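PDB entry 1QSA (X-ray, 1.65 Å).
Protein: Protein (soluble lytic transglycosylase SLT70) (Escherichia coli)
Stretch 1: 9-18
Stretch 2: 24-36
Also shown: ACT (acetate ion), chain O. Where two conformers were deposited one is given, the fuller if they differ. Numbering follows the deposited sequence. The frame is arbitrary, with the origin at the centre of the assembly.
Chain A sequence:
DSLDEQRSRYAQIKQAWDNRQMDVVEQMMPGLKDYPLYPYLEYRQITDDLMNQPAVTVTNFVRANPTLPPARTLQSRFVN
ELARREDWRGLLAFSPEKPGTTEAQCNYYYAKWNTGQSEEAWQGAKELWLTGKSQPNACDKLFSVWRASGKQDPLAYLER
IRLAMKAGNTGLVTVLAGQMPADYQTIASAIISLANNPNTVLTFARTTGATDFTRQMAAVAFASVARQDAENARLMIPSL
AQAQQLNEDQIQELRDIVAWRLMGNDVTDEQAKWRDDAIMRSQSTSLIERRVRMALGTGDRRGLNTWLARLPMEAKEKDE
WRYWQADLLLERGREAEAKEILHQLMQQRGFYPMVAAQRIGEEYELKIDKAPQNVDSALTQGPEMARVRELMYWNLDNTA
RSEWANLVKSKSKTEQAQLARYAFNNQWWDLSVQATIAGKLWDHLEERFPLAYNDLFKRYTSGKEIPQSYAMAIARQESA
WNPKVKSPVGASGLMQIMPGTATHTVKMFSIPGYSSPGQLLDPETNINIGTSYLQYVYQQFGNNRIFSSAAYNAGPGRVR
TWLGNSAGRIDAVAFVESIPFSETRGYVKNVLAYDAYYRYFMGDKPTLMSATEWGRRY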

# COMPACT_ATOMS: atom_id res chain seq x y z
N ARG A 9 32.07 -20.07 -7.29
CA ARG A 9 31.44 -21.39 -7.47
C ARG A 9 29.92 -21.28 -7.36
O ARG A 9 29.20 -21.98 -8.08
N TYR A 10 29.43 -20.35 -6.54
CA TYR A 10 27.98 -20.16 -6.38
C TYR A 10 27.37 -19.65 -7.68
O TYR A 10 26.36 -20.17 -8.16
N ALA A 11 27.96 -18.60 -8.26
CA ALA A 11 27.47 -18.06 -9.52
C ALA A 11 27.56 -19.13 -10.62
O ALA A 11 26.64 -19.29 -11.43
N GLN A 12 28.63 -19.92 -10.59
CA GLN A 12 28.83 -20.96 -11.60
C GLN A 12 27.85 -22.11 -11.49
O GLN A 12 27.36 -22.61 -12.52
N ILE A 13 27.52 -22.53 -10.27
CA ILE A 13 26.57 -23.63 -10.12
C ILE A 13 25.17 -23.20 -10.57
O ILE A 13 24.43 -23.99 -11.14
N LYS A 14 24.82 -21.94 -10.34
CA LYS A 14 23.52 -21.42 -10.74
C LYS A 14 23.44 -21.35 -12.27
O LYS A 14 22.40 -21.64 -12.86
N GLN A 15 24.54 -20.96 -12.90
CA GLN A 15 24.60 -20.89 -14.36
C GLN A 15 24.39 -22.30 -14.93
O GLN A 15 23.63 -22.48 -15.88
N ALA A 16 25.06 -23.30 -14.34
CA ALA A 16 24.93 -24.68 -14.80
C ALA A 16 23.49 -25.18 -14.60
O ALA A 16 22.91 -25.79 -15.50
N TRP A 17 22.94 -24.92 -13.41
CA TRP A 17 21.59 -25.34 -13.05
C TRP A 17 20.55 -24.72 -13.99
O TRP A 17 19.62 -25.40 -14.42
N ASP A 18 20.74 -23.45 -14.35
CA ASP A 18 19.81 -22.77 -15.26
C ASP A 18 19.81 -23.44 -16.64
O ASP A 18 18.81 -23.39 -17.37
N VAL A 24 27.17 -31.11 -13.82
CA VAL A 24 27.98 -30.05 -13.22
C VAL A 24 27.42 -29.72 -11.83
O VAL A 24 28.17 -29.63 -10.86
N VAL A 25 26.10 -29.57 -11.72
CA VAL A 25 25.48 -29.24 -10.43
C VAL A 25 25.77 -30.30 -9.36
O VAL A 25 26.15 -29.98 -8.24
N GLU A 26 25.61 -31.57 -9.73
CA GLU A 26 25.84 -32.67 -8.80
C GLU A 26 27.26 -32.68 -8.25
O GLU A 26 27.47 -32.89 -7.06
N GLN A 27 28.22 -32.41 -9.12
CA GLN A 27 29.62 -32.40 -8.73
C GLN A 27 29.97 -31.20 -7.84
O GLN A 27 30.78 -31.33 -6.92
N MET A 28 29.36 -30.06 -8.12
CA MET A 28 29.63 -28.83 -7.38
C MET A 28 28.91 -28.63 -6.05
O MET A 28 29.43 -27.94 -5.16
N MET A 29 27.72 -29.20 -5.91
CA MET A 29 26.94 -29.01 -4.69
C MET A 29 27.64 -29.28 -3.36
O MET A 29 27.64 -28.41 -2.49
N PRO A 30 28.25 -30.47 -3.19
CA PRO A 30 28.92 -30.77 -1.91
C PRO A 30 30.00 -29.77 -1.50
O PRO A 30 30.17 -29.49 -0.31
N GLY A 31 30.71 -29.22 -2.48
CA GLY A 31 31.77 -28.27 -2.18
C GLY A 31 31.28 -26.91 -1.71
O GLY A 31 32.08 -26.08 -1.29
N LEU A 32 29.97 -26.66 -1.81
CA LEU A 32 29.42 -25.37 -1.39
C LEU A 32 28.70 -25.39 -0.03
O LEU A 32 28.11 -24.39 0.38
N LYS A 33 28.82 -26.49 0.72
CA LYS A 33 28.14 -26.59 2.02
C LYS A 33 28.47 -25.49 3.01
O LYS A 33 27.63 -25.13 3.83
N ASP A 34 29.69 -24.96 2.95
CA ASP A 34 30.09 -23.91 3.89
C ASP A 34 29.73 -22.49 3.45
O ASP A 34 29.94 -21.54 4.21
N TYR A 35 29.22 -22.33 2.23
CA TYR A 35 28.84 -21.00 1.74
C TYR A 35 27.50 -20.60 2.38
O TYR A 35 26.59 -21.43 2.47
N PRO A 36 27.36 -19.34 2.86
CA PRO A 36 26.10 -18.92 3.50
C PRO A 36 24.82 -19.22 2.74
O PRO A 36 23.80 -19.52 3.36

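Two helices packed roughly antiparallel, at 150°, set the bumps of one into the hollows of the other, and residues beyond the regular helix can share in the packing; SLT70 offers a compact example. The helix that includes Arg-9 to Asp-18 lies against the helix that includes Val-24 to Met-28, their axes 9.2 Å apart at closest approach. The central bump is Ile-13. Its CA-to-CB bond points sideways, but the extended t, t rotamer carries CD1 into a hollow lined by Val-25, Met-28 and Met-29, where Ile-13 CD1 lies 3.6 Å from Met-28 CB and 3.8 Å from Met-29 CG; Ile-13 CG2 meets Leu-32 CD1 at 3.8 Å. Ala-16 points toward the second stretch, its CB 3.5 Å from Val-24 CG1. Val-25, in the t rotamer, places CG1 over one face of the Trp-17 ring, 3.6 Å from CE3 of Trp-17. Met-28 (m, t, p) answers in the other direction, its CE reaching 3.3 Å from the backbone O of Arg-9. Further along, Tyr-10 and Tyr-35, both t, pair obliquely, with Tyr-10 CG 3.4 Å from Tyr-35 CE2.

Polar contacts flank these apolar side chains. Arg-9 NH2 donates to Gly-31 O at 2.9 Å, while a water accepts from Arg-9 NE (2.9 Å to its O) and donates to Met-28 O (2.7 Å). An acetate, probably from the crystallisation liquor, binds the first stretch without bridging the two: its OXT accepts from Tyr-10 OH at 2.6 Å and Lys-14 NZ at 2.8 Å.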

# COMPACT_ATOMS: atom_id res chain seq x y z
CB ARG A 9 31.97 -22.41 -6.47
CG ARG A 9 33.47 -22.69 -6.63
CD ARG A 9 33.86 -24.04 -6.05
NE ARG A 9 33.48 -24.24 -4.65
CZ ARG A 9 34.11 -23.69 -3.62
NH1 ARG A 9 35.09 -22.82 -3.82
NH2 ARG A 9 33.70 -23.95 -2.39
CB TYR A 10 27.69 -19.17 -5.23
CG TYR A 10 26.22 -19.07 -4.88
CD1 TYR A 10 25.56 -20.11 -4.25
CD2 TYR A 10 25.50 -17.92 -5.20
CE1 TYR A 10 24.20 -20.02 -3.93
CE2 TYR A 10 24.13 -17.82 -4.88
CZ TYR A 10 23.50 -18.88 -4.25
OH TYR A 10 22.16 -18.79 -3.95
CB ALA A 11 28.27 -16.83 -9.92
CB GLN A 12 30.30 -21.41 -11.58
CG GLN A 12 31.24 -20.30 -12.09
CD GLN A 12 32.65 -20.36 -11.52
OE1 GLN A 12 32.97 -21.21 -10.68
NE2 GLN A 12 33.51 -19.44 -11.97
CB ILE A 13 26.58 -24.24 -8.69
CG1 ILE A 13 25.97 -25.64 -8.70
CG2 ILE A 13 25.83 -23.34 -7.70
CD1 ILE A 13 26.05 -26.35 -7.35
CB LYS A 14 23.27 -20.04 -10.13
CG LYS A 14 22.91 -20.11 -8.67
CD LYS A 14 22.95 -18.72 -8.02
CE LYS A 14 21.92 -17.77 -8.61
NZ LYS A 14 21.92 -16.46 -7.87
CB GLN A 15 25.96 -20.33 -14.79
CG GLN A 15 26.19 -20.26 -16.30
CD GLN A 15 27.58 -19.71 -16.63
OE1 GLN A 15 28.60 -20.23 -16.16
NE2 GLN A 15 27.63 -18.66 -17.44
CB ALA A 16 25.91 -25.59 -14.04
CB TRP A 17 21.31 -24.92 -11.60
CG TRP A 17 20.38 -25.81 -10.82
CD1 TRP A 17 19.21 -26.37 -11.25
CD2 TRP A 17 20.51 -26.15 -9.44
NE1 TRP A 17 18.59 -27.03 -10.21
CE2 TRP A 17 19.37 -26.90 -9.08
CE3 TRP A 17 21.47 -25.87 -8.46
CZ2 TRP A 17 19.17 -27.39 -7.79
CZ3 TRP A 17 21.27 -26.36 -7.17
CH2 TRP A 17 20.13 -27.11 -6.84
CB ASP A 18 20.19 -21.28 -15.39
CG ASP A 18 19.79 -20.46 -14.17
OD1 ASP A 18 19.11 -20.97 -13.25
OD2 ASP A 18 20.16 -19.28 -14.12
CB VAL A 24 27.97 -28.77 -14.09
CG1 VAL A 24 28.68 -27.60 -13.38
CG2 VAL A 24 28.65 -29.05 -15.44
CB VAL A 25 23.95 -29.04 -10.56
CG1 VAL A 25 23.33 -28.86 -9.16
CG2 VAL A 25 23.66 -27.81 -11.44
CB GLU A 26 25.54 -34.01 -9.46
CG GLU A 26 24.05 -34.26 -9.68
CD GLU A 26 23.75 -35.48 -10.54
OE1 GLU A 26 24.69 -36.23 -10.90
OE2 GLU A 26 22.56 -35.69 -10.88
CB GLN A 27 30.53 -32.40 -9.96
CG GLN A 27 32.00 -32.51 -9.60
CD GLN A 27 32.91 -32.52 -10.82
OE1 GLN A 27 32.52 -32.98 -11.90
NE2 GLN A 27 34.12 -32.00 -10.65
CB MET A 28 29.33 -27.61 -8.26
CG MET A 28 30.29 -27.43 -9.44
SD MET A 28 29.92 -25.92 -10.36
CE MET A 28 30.64 -24.68 -9.25
CB MET A 29 25.66 -29.86 -4.75
CG MET A 29 24.48 -29.21 -5.43
SD MET A 29 23.85 -27.82 -4.48
CE MET A 29 22.76 -28.63 -3.30
CB PRO A 30 29.53 -32.15 -2.16
CG PRO A 30 28.68 -32.74 -3.22
CD PRO A 30 28.39 -31.59 -4.13
CB LEU A 32 28.49 -24.82 -2.48
CG LEU A 32 29.19 -24.14 -3.68
CD1 LEU A 32 28.27 -24.03 -4.89
CD2 LEU A 32 29.68 -22.75 -3.26
CB LYS A 33 28.38 -27.96 2.68
CG LYS A 33 27.68 -29.10 1.98
CD LYS A 33 28.09 -30.45 2.58
CE LYS A 33 27.49 -31.60 1.78
NZ LYS A 33 28.09 -32.91 2.16
CB ASP A 34 31.58 -23.98 4.20
CG ASP A 34 31.96 -25.19 5.03
OD1 ASP A 34 31.08 -25.84 5.63
OD2 ASP A 34 33.17 -25.49 5.09
CB TYR A 35 28.70 -21.04 0.22
CG TYR A 35 28.41 -19.69 -0.40
CD1 TYR A 35 29.30 -18.62 -0.22
CD2 TYR A 35 27.25 -19.47 -1.14
CE1 TYR A 35 29.03 -17.36 -0.77
CE2 TYR A 35 26.96 -18.23 -1.69
CZ TYR A 35 27.85 -17.17 -1.51
OH TYR A 35 27.53 -15.95 -2.04
CB PRO A 36 26.29 -17.42 3.72
CG PRO A 36 27.79 -17.32 4.00
CD PRO A 36 28.39 -18.29 2.98
C ACT O . 19.64 -16.77 -4.94
O ACT O . 18.75 -16.37 -5.71
OXT ACT O . 20.80 -17.02 -5.32
CH3 ACT O . 19.31 -16.94 -3.46
O HOH W 1 31.73 -26.48 -5.08